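Local coordinates for protein GrgF (Penicillium sp. sh18, PDB 6LZH) that takes part in gregatin A biosynthesis as an alpha/beta-hydrolase-fold polyketide transferase, probably joining two polyketide chains by Claisen condensation, at residues A[52-61]-A[278-288]. Sequence-based numbering, arbitrary orientation.
Sequences IAKWFQEHGI and ESILNRQLDFL
The side chain of Trp55 fits as a knob into a hole formed by Glu278, Leu281, Asn282 and Leu285, joining two helices of the alpha/beta hydrolase fold that pack on the central sheet; the axes of segments 52-58 and 278-288 cross at -52°. With CG anti to the backbone N (chi1 -171°), the indole reaches across to the other helix. Leu281 CB sits almost on the normal of its six-membered ring, 3.6 Å from the centroid, a CH-pi contact, while CD1 of the same leucine lies under the pyrrole end. His59 CE1 lies over the opposite face, offset toward the rim, its ring held by a 2.7 Å hydrogen bond from ND1 to Trp55 O. At the indole edge, Asn282 OD1 stands 3.4 Å from Trp55 CZ2; it accepts a hydrogen bond from a water that in turn accepts a weak one from His59 NE2. Beneath, toward the sheet, Leu281 CD2 touches Ile52 CG2 and Phe56 CZ, and Ile61 CD1 meets Leu285 CD1 at 3.7 Å. Gln284 OE1 lies at the Phe56 ring edge but is hydrogen-bonded to Trp112 NE1. A Schellman motif (Ile61 N to Phe56 O, Gly60 N to Gln57 O) ends helix 49-58. Trp55 NE1 donates to Glu278 OE1 at 2.9 Å, fairly straight at 161°, meeting the oxygen from above the carboxylate plane.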
loop_
_atom_site.group_PDB
_atom_site.type_symbol
_atom_site.label_atom_id
_atom_site.label_comp_id
_atom_site.label_asym_id
_atom_site.label_seq_id
_atom_site.Cartn_x
_atom_site.Cartn_y
_atom_site.Cartn_z
ATOM N N ILE A 52 2.938 -22.905 -20.288
ATOM C CA ILE A 52 1.538 -22.876 -19.883
ATOM C C ILE A 52 0.744 -21.920 -20.775
ATOM O O ILE A 52 -0.395 -22.217 -21.176
ATOM C CB ILE A 52 1.429 -22.504 -18.395
ATOM C CG1 ILE A 52 2.077 -23.599 -17.528
ATOM C CG2 ILE A 52 -0.017 -22.309 -18.024
ATOM C CD1 ILE A 52 2.133 -23.290 -15.992
ATOM N N ALA A 53 1.312 -20.748 -21.078
ATOM C CA ALA A 53 0.666 -19.846 -22.029
ATOM C C ALA A 53 0.427 -20.546 -23.362
ATOM O O ALA A 53 -0.667 -20.456 -23.940
ATOM C CB ALA A 53 1.520 -18.593 -22.230
ATOM N N LYS A 54 1.442 -21.266 -23.856
ATOM C CA LYS A 54 1.301 -21.991 -25.115
ATOM C C LYS A 54 0.143 -22.983 -25.060
ATOM O O LYS A 54 -0.633 -23.099 -26.019
ATOM C CB LYS A 54 2.615 -22.710 -25.440
ATOM C CG LYS A 54 2.598 -23.424 -26.784
ATOM C CD LYS A 54 2.688 -22.424 -27.926
ATOM C CE LYS A 54 2.867 -23.095 -29.284
ATOM N NZ LYS A 54 1.700 -22.837 -30.194
ATOM N N TRP A 55 0.003 -23.698 -23.937
ATOM C CA TRP A 55 -1.105 -24.639 -23.782
ATOM C C TRP A 55 -2.457 -23.929 -23.836
ATOM O O TRP A 55 -3.382 -24.396 -24.509
ATOM C CB TRP A 55 -0.950 -25.408 -22.468
ATOM C CG TRP A 55 -1.906 -26.557 -22.287
ATOM C CD1 TRP A 55 -1.649 -27.887 -22.520
ATOM C CD2 TRP A 55 -3.261 -26.491 -21.810
ATOM N NE1 TRP A 55 -2.758 -28.633 -22.223
ATOM C CE2 TRP A 55 -3.758 -27.806 -21.785
ATOM C CE3 TRP A 55 -4.100 -25.445 -21.406
ATOM C CZ2 TRP A 55 -5.064 -28.111 -21.370
ATOM C CZ3 TRP A 55 -5.403 -25.744 -20.993
ATOM C CH2 TRP A 55 -5.868 -27.069 -20.971
ATOM N N PHE A 56 -2.612 -22.826 -23.085
ATOM C CA PHE A 56 -3.858 -22.058 -23.132
ATOM C C PHE A 56 -4.109 -21.504 -24.529
ATOM O O PHE A 56 -5.248 -21.502 -25.013
ATOM C CB PHE A 56 -3.830 -20.898 -22.119
ATOM C CG PHE A 56 -4.095 -21.318 -20.688
ATOM C CD1 PHE A 56 -5.212 -22.067 -20.360
ATOM C CD2 PHE A 56 -3.213 -20.958 -19.671
ATOM C CE1 PHE A 56 -5.449 -22.459 -19.034
ATOM C CE2 PHE A 56 -3.438 -21.357 -18.344
ATOM C CZ PHE A 56 -4.556 -22.088 -18.028
ATOM N N GLN A 57 -3.064 -20.979 -25.166
ATOM C CA GLN A 57 -3.199 -20.485 -26.537
ATOM C C GLN A 57 -3.733 -21.580 -27.464
ATOM O O GLN A 57 -4.616 -21.332 -28.298
ATOM C CB GLN A 57 -1.840 -19.966 -27.020
ATOM C CG GLN A 57 -1.817 -19.427 -28.451
ATOM C CD GLN A 57 -0.419 -19.200 -28.980
ATOM O OE1 GLN A 57 0.547 -19.835 -28.539
ATOM N NE2 GLN A 57 -0.298 -18.291 -29.944
ATOM N N GLU A 58 -3.214 -22.807 -27.318
ATOM C CA GLU A 58 -3.656 -23.926 -28.142
ATOM C C GLU A 58 -5.108 -24.289 -27.879
ATOM O O GLU A 58 -5.738 -24.926 -28.731
ATOM C CB GLU A 58 -2.756 -25.143 -27.906
ATOM C CG GLU A 58 -1.416 -25.062 -28.595
ATOM C CD GLU A 58 -0.437 -26.080 -28.069
ATOM O OE1 GLU A 58 -0.764 -26.753 -27.072
ATOM O OE2 GLU A 58 0.651 -26.206 -28.653
ATOM N N HIS A 59 -5.651 -23.897 -26.723
ATOM C CA HIS A 59 -7.057 -24.082 -26.395
ATOM C C HIS A 59 -7.880 -22.809 -26.581
ATOM O O HIS A 59 -8.946 -22.669 -25.976
ATOM C CB HIS A 59 -7.186 -24.618 -24.966
ATOM C CG HIS A 59 -6.666 -26.017 -24.819
ATOM N ND1 HIS A 59 -5.319 -26.312 -24.777
ATOM C CD2 HIS A 59 -7.313 -27.206 -24.759
ATOM C CE1 HIS A 59 -5.160 -27.620 -24.682
ATOM N NE2 HIS A 59 -6.356 -28.185 -24.664
ATOM N N GLY A 60 -7.414 -21.880 -27.402
ATOM C CA GLY A 60 -8.234 -20.753 -27.800
ATOM C C GLY A 60 -8.159 -19.528 -26.918
ATOM O O GLY A 60 -8.955 -18.595 -27.110
ATOM N N ILE A 61 -7.227 -19.472 -25.973
ATOM C CA ILE A 61 -7.119 -18.330 -25.070
ATOM C C ILE A 61 -5.887 -17.513 -25.434
ATOM O O ILE A 61 -4.763 -18.031 -25.396
ATOM C CB ILE A 61 -7.044 -18.769 -23.599
ATOM C CG1 ILE A 61 -8.302 -19.535 -23.204
ATOM C CG2 ILE A 61 -6.820 -17.537 -22.708
ATOM C CD1 ILE A 61 -8.083 -20.452 -22.008
ATOM N N GLU A 278 -1.376 -31.755 -17.732
ATOM C CA GLU A 278 -2.517 -31.705 -18.645
ATOM C C GLU A 278 -3.827 -31.686 -17.866
ATOM O O GLU A 278 -4.747 -30.916 -18.172
ATOM C CB GLU A 278 -2.484 -32.908 -19.605
ATOM C CG GLU A 278 -3.713 -33.025 -20.499
ATOM C CD GLU A 278 -3.650 -32.084 -21.701
ATOM O OE1 GLU A 278 -2.557 -31.553 -21.994
ATOM O OE2 GLU A 278 -4.686 -31.895 -22.370
ATOM N N SER A 279 -3.932 -32.534 -16.848
ATOM C CA SER A 279 -5.164 -32.566 -16.078
ATOM C C SER A 279 -5.307 -31.327 -15.201
ATOM O O SER A 279 -6.431 -30.836 -15.009
ATOM C CB SER A 279 -5.216 -33.847 -15.245
ATOM O OG SER A 279 -6.305 -33.797 -14.351
ATOM N N ILE A 280 -4.187 -30.798 -14.695
ATOM C CA ILE A 280 -4.219 -29.557 -13.922
ATOM C C ILE A 280 -4.775 -28.424 -14.778
ATOM O O ILE A 280 -5.670 -27.674 -14.360
ATOM C CB ILE A 280 -2.807 -29.222 -13.395
ATOM C CG1 ILE A 280 -2.317 -30.309 -12.422
ATOM C CG2 ILE A 280 -2.781 -27.829 -12.760
ATOM C CD1 ILE A 280 -0.857 -30.089 -11.911
ATOM N N LEU A 281 -4.266 -28.298 -16.008
ATOM C CA LEU A 281 -4.686 -27.185 -16.857
ATOM C C LEU A 281 -6.092 -27.401 -17.427
ATOM O O LEU A 281 -6.829 -26.426 -17.628
ATOM C CB LEU A 281 -3.646 -26.966 -17.962
ATOM C CG LEU A 281 -2.254 -26.534 -17.469
ATOM C CD1 LEU A 281 -1.303 -26.296 -18.634
ATOM C CD2 LEU A 281 -2.339 -25.276 -16.600
ATOM N N ASN A 282 -6.480 -28.653 -17.709
ATOM C CA ASN A 282 -7.852 -28.913 -18.162
ATOM C C ASN A 282 -8.868 -28.469 -17.125
ATOM O O ASN A 282 -9.935 -27.940 -17.470
ATOM C CB ASN A 282 -8.048 -30.391 -18.462
ATOM C CG ASN A 282 -7.713 -30.720 -19.885
ATOM O OD1 ASN A 282 -7.939 -29.900 -20.772
ATOM N ND2 ASN A 282 -7.150 -31.907 -20.118
ATOM N N ARG A 283 -8.551 -28.688 -15.850
ATOM C CA ARG A 283 -9.423 -28.250 -14.760
ATOM C C ARG A 283 -9.576 -26.732 -14.759
ATOM O O ARG A 283 -10.696 -26.211 -14.677
ATOM C CB ARG A 283 -8.861 -28.763 -13.433
ATOM C CG ARG A 283 -9.476 -28.141 -12.170
ATOM C CD ARG A 283 -10.936 -28.575 -11.950
ATOM N NE ARG A 283 -11.432 -28.061 -10.678
ATOM C CZ ARG A 283 -11.144 -28.616 -9.506
ATOM N NH1 ARG A 283 -10.390 -29.703 -9.463
ATOM N NH2 ARG A 283 -11.613 -28.086 -8.381
ATOM N N GLN A 284 -8.457 -26.006 -14.884
ATOM C CA GLN A 284 -8.495 -24.546 -14.934
ATOM C C GLN A 284 -9.195 -24.060 -16.193
ATOM O O GLN A 284 -9.935 -23.077 -16.158
ATOM C CB GLN A 284 -7.075 -23.976 -14.872
ATOM C CG GLN A 284 -6.400 -24.196 -13.520
ATOM C CD GLN A 284 -4.912 -23.885 -13.541
ATOM O OE1 GLN A 284 -4.463 -22.994 -14.254
ATOM N NE2 GLN A 284 -4.137 -24.634 -12.752
ATOM N N LEU A 285 -8.956 -24.731 -17.318
ATOM C CA LEU A 285 -9.670 -24.403 -18.544
ATOM C C LEU A 285 -11.179 -24.595 -18.378
ATOM O O LEU A 285 -11.977 -23.776 -18.854
ATOM C CB LEU A 285 -9.125 -25.268 -19.683
ATOM C CG LEU A 285 -9.901 -25.144 -20.990
ATOM C CD1 LEU A 285 -9.594 -23.787 -21.597
ATOM C CD2 LEU A 285 -9.500 -26.283 -21.927
ATOM N N ASP A 286 -11.590 -25.662 -17.695
ATOM C CA ASP A 286 -13.015 -25.886 -17.461
ATOM C C ASP A 286 -13.606 -24.784 -16.584
ATOM O O ASP A 286 -14.711 -24.291 -16.844
ATOM C CB ASP A 286 -13.223 -27.259 -16.809
ATOM C CG ASP A 286 -14.681 -27.667 -16.779
ATOM O OD1 ASP A 286 -15.228 -27.945 -17.864
ATOM O OD2 ASP A 286 -15.293 -27.681 -15.681
ATOM N N PHE A 287 -12.874 -24.384 -15.541
ATOM C CA PHE A 287 -13.280 -23.245 -14.722
ATOM C C PHE A 287 -13.500 -22.008 -15.580
ATOM O O PHE A 287 -14.537 -21.349 -15.486
ATOM C CB PHE A 287 -12.217 -22.985 -13.655
ATOM C CG PHE A 287 -12.406 -21.698 -12.906
ATOM C CD1 PHE A 287 -13.315 -21.611 -11.867
ATOM C CD2 PHE A 287 -11.664 -20.571 -13.234
ATOM C CE1 PHE A 287 -13.484 -20.411 -11.159
ATOM C CE2 PHE A 287 -11.835 -19.365 -12.522
ATOM C CZ PHE A 287 -12.736 -19.292 -11.507
ATOM N N LEU A 288 -12.525 -21.682 -16.430
ATOM C CA LEU A 288 -12.653 -20.523 -17.309
ATOM C C LEU A 288 -13.822 -20.670 -18.279
ATOM O O LEU A 288 -14.533 -19.693 -18.548
ATOM C CB LEU A 288 -11.346 -20.300 -18.071
ATOM C CG LEU A 288 -10.110 -19.903 -17.221
ATOM C CD1 LEU A 288 -8.849 -19.779 -18.070
ATOM C CD2 LEU A 288 -10.328 -18.601 -16.430
HETATM O O HOH W 1 -8.385 -30.077 -23.370
#